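Local coordinates for protein kappa-carrageenase (Zobellia galactanivorans, PDB 5OCR) that is the family 16 glycoside hydrolase part of a longer marine bacterial enzyme that probably hydrolyses the red-algal polysaccharide kappa-carrageenan, at residues E69-R73 with L237-L241. Sequence-based numbering, arbitrary orientation. Where two conformers were deposited one is given.
Sequences ELTMR and LSLGL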
ATOM      1  N   GLU A  69       5.995   7.132 -11.789  1.00 19.29           N
ATOM      2  CA  GLU A  69       5.445   5.904 -12.412  1.00 20.83           C
ATOM      3  C   GLU A  69       6.089   4.678 -11.749  1.00 20.90           C
ATOM      4  O   GLU A  69       7.335   4.628 -11.715  1.00 21.20           O
ATOM      5  CB  GLU A  69       5.738   5.936 -13.941  1.00 22.26           C
ATOM      6  CG  GLU A  69       5.262   4.651 -14.647  1.00 23.74           C
ATOM      7  CD  GLU A  69       5.362   4.648 -16.164  1.00 30.98           C
ATOM      8  OE1 GLU A  69       5.897   5.605 -16.716  1.00 35.03           O
ATOM      9  OE2 GLU A  69       4.848   3.685 -16.815  1.00 32.80           O
ATOM     10  N   LEU A  70       5.327   3.748 -11.170  1.00 20.15           N
ATOM     11  CA  LEU A  70       5.891   2.581 -10.540  0.50 19.88           C
ATOM     12  C   LEU A  70       5.394   1.393 -11.389  1.00 19.85           C
ATOM     13  O   LEU A  70       4.210   1.277 -11.654  1.00 19.81           O
ATOM     14  CB  LEU A  70       5.405   2.488  -9.065  0.50 19.20           C
ATOM     15  CG  LEU A  70       5.853   3.646  -8.167  0.50 18.77           C
ATOM     16  CD1 LEU A  70       4.971   4.879  -8.305  0.50 18.65           C
ATOM     17  CD2 LEU A  70       5.794   3.216  -6.696  0.50 18.95           C
ATOM     18  N   THR A  71       6.312   0.521 -11.800  1.00 19.50           N
ATOM     19  CA  THR A  71       6.001  -0.461 -12.841  1.00 21.49           C
ATOM     20  C   THR A  71       6.270  -1.892 -12.387  1.00 21.09           C
ATOM     21  O   THR A  71       7.352  -2.160 -11.768  1.00 22.01           O
ATOM     22  CB  THR A  71       6.872  -0.146 -14.108  1.00 21.97           C
ATOM     23  OG1 THR A  71       6.577   1.199 -14.518  1.00 22.80           O
ATOM     24  CG2 THR A  71       6.534  -1.057 -15.306  1.00 21.87           C
ATOM     25  N   MET A  72       5.346  -2.785 -12.691  1.00 20.74           N
ATOM     26  CA  MET A  72       5.538  -4.252 -12.515  1.00 20.31           C
ATOM     27  C   MET A  72       6.098  -4.822 -13.816  1.00 20.51           C
ATOM     28  O   MET A  72       5.498  -4.632 -14.863  1.00 20.80           O
ATOM     29  CB  MET A  72       4.167  -4.888 -12.219  1.00 20.65           C
ATOM     30  CG  MET A  72       4.258  -6.414 -11.964  1.00 21.18           C
ATOM     31  SD  MET A  72       5.089  -6.777 -10.428  1.00 21.22           S
ATOM     32  CE  MET A  72       3.908  -6.041  -9.218  1.00 21.39           C
ATOM     33  N   ARG A  73       7.261  -5.498 -13.766  1.00 20.86           N
ATOM     34  CA  ARG A  73       7.907  -6.013 -14.997  1.00 21.37           C
ATOM     35  C   ARG A  73       8.108  -7.510 -14.863  1.00 21.36           C
ATOM     36  O   ARG A  73       8.303  -8.043 -13.746  1.00 21.18           O
ATOM     37  CB  ARG A  73       9.318  -5.418 -15.153  1.00 22.81           C
ATOM     38  CG  ARG A  73       9.208  -3.938 -15.527  1.00 25.94           C
ATOM     39  CD  ARG A  73      10.564  -3.421 -15.944  1.00 28.50           C
ATOM     40  NE  ARG A  73      10.533  -1.948 -15.914  1.00 28.33           N
ATOM     41  CZ  ARG A  73       9.979  -1.175 -16.837  1.00 29.20           C
ATOM     42  NH1 ARG A  73       9.397  -1.725 -17.921  1.00 29.15           N
ATOM     43  NH2 ARG A  73      10.010   0.158 -16.698  1.00 30.10           N
ATOM     44  N   LEU A 237       4.447   3.917  -0.992  1.00 16.85           N
ATOM     45  CA  LEU A 237       3.607   3.741  -2.215  1.00 17.40           C
ATOM     46  C   LEU A 237       4.229   2.584  -2.992  1.00 17.87           C
ATOM     47  O   LEU A 237       5.461   2.609  -3.288  1.00 18.75           O
ATOM     48  CB  LEU A 237       3.721   5.014  -3.044  1.00 18.20           C
ATOM     49  CG  LEU A 237       3.145   6.308  -2.465  1.00 19.28           C
ATOM     50  CD1 LEU A 237       3.902   7.545  -3.020  1.00 21.14           C
ATOM     51  CD2 LEU A 237       1.666   6.341  -2.775  1.00 19.72           C
ATOM     52  N   SER A 238       3.433   1.576  -3.320  1.00 17.37           N
ATOM     53  CA  SER A 238       4.053   0.452  -4.044  1.00 18.11           C
ATOM     54  C   SER A 238       3.012  -0.224  -4.944  1.00 18.28           C
ATOM     55  O   SER A 238       1.795  -0.117  -4.721  1.00 18.38           O
ATOM     56  CB  SER A 238       4.627  -0.492  -3.036  1.00 19.39           C
ATOM     57  OG  SER A 238       3.594  -1.053  -2.208  1.00 20.10           O
ATOM     58  N   LEU A 239       3.527  -0.993  -5.910  1.00 17.69           N
ATOM     59  CA  LEU A 239       2.664  -1.745  -6.838  1.00 17.78           C
ATOM     60  C   LEU A 239       2.852  -3.256  -6.526  1.00 18.71           C
ATOM     61  O   LEU A 239       3.934  -3.821  -6.764  1.00 20.40           O
ATOM     62  CB  LEU A 239       2.977  -1.374  -8.328  1.00 17.39           C
ATOM     63  CG  LEU A 239       2.083  -2.081  -9.329  1.00 18.26           C
ATOM     64  CD1 LEU A 239       0.585  -1.704  -9.178  1.00 18.46           C
ATOM     65  CD2 LEU A 239       2.587  -1.666 -10.732  1.00 18.81           C
ATOM     66  N   GLY A 240       1.829  -3.865  -5.934  1.00 18.26           N
ATOM     67  CA  GLY A 240       1.900  -5.252  -5.510  1.00 19.23           C
ATOM     68  C   GLY A 240       1.460  -6.201  -6.591  1.00 19.41           C
ATOM     69  O   GLY A 240       0.809  -5.768  -7.569  1.00 20.21           O
ATOM     70  N   LEU A 241       1.924  -7.464  -6.544  1.00 19.30           N
ATOM     71  CA  LEU A 241       1.439  -8.501  -7.447  1.00 19.77           C
ATOM     72  C   LEU A 241       0.321  -9.279  -6.831  1.00 19.68           C
ATOM     73  O   LEU A 241       0.267  -9.515  -5.594  1.00 20.01           O
ATOM     74  CB  LEU A 241       2.650  -9.448  -7.748  1.00 20.21           C
ATOM     75  CG  LEU A 241       2.551 -10.366  -8.931  1.00 20.77           C
ATOM     76  CD1 LEU A 241       2.459  -9.566 -10.216  1.00 20.43           C
ATOM     77  CD2 LEU A 241       3.764 -11.330  -8.944  1.00 19.82           C
TER
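Met72 folds over the backbone of 239-241, its CE 3.3 Å from Leu239 O and 3.6 Å from Leu241 N. This is face-to-face packing in the core of the GH16 beta-jellyroll, between the strands of 69-73 and 237-241. The two run nearly parallel, 19° apart with axes 7.0 Å at closest approach, too far for backbone pairing; both strands pair antiparallel with strand 86-97, and 69-73 also with 273-285 through backbone hydrogen bonds of Leu70 with Met275 and Met72 with Thr273. Leu239 reaches from 237-241 between Leu70 and Met72, its CD2 3.5 Å from Leu70 O and 3.9 Å from Met72 CB. Leu70 in turn sets its CD2 3.5 Å from Leu237 O. Around this leucine-methionine cluster, Phe91, Val115 and Met275 supply further apolar cover. Thr71 and Ser238 turn away from the interface: the Thr71 hydroxyl bonds to Ser274, while Ser238 OG hydrogen-bonds to Trp120 NE1 and Ser118 OG, with a glycerol molecule close by. Leu241 starts out sideways at CB, yet its far end swings in, bringing CD1 to 3.8 Å from Met72 SD.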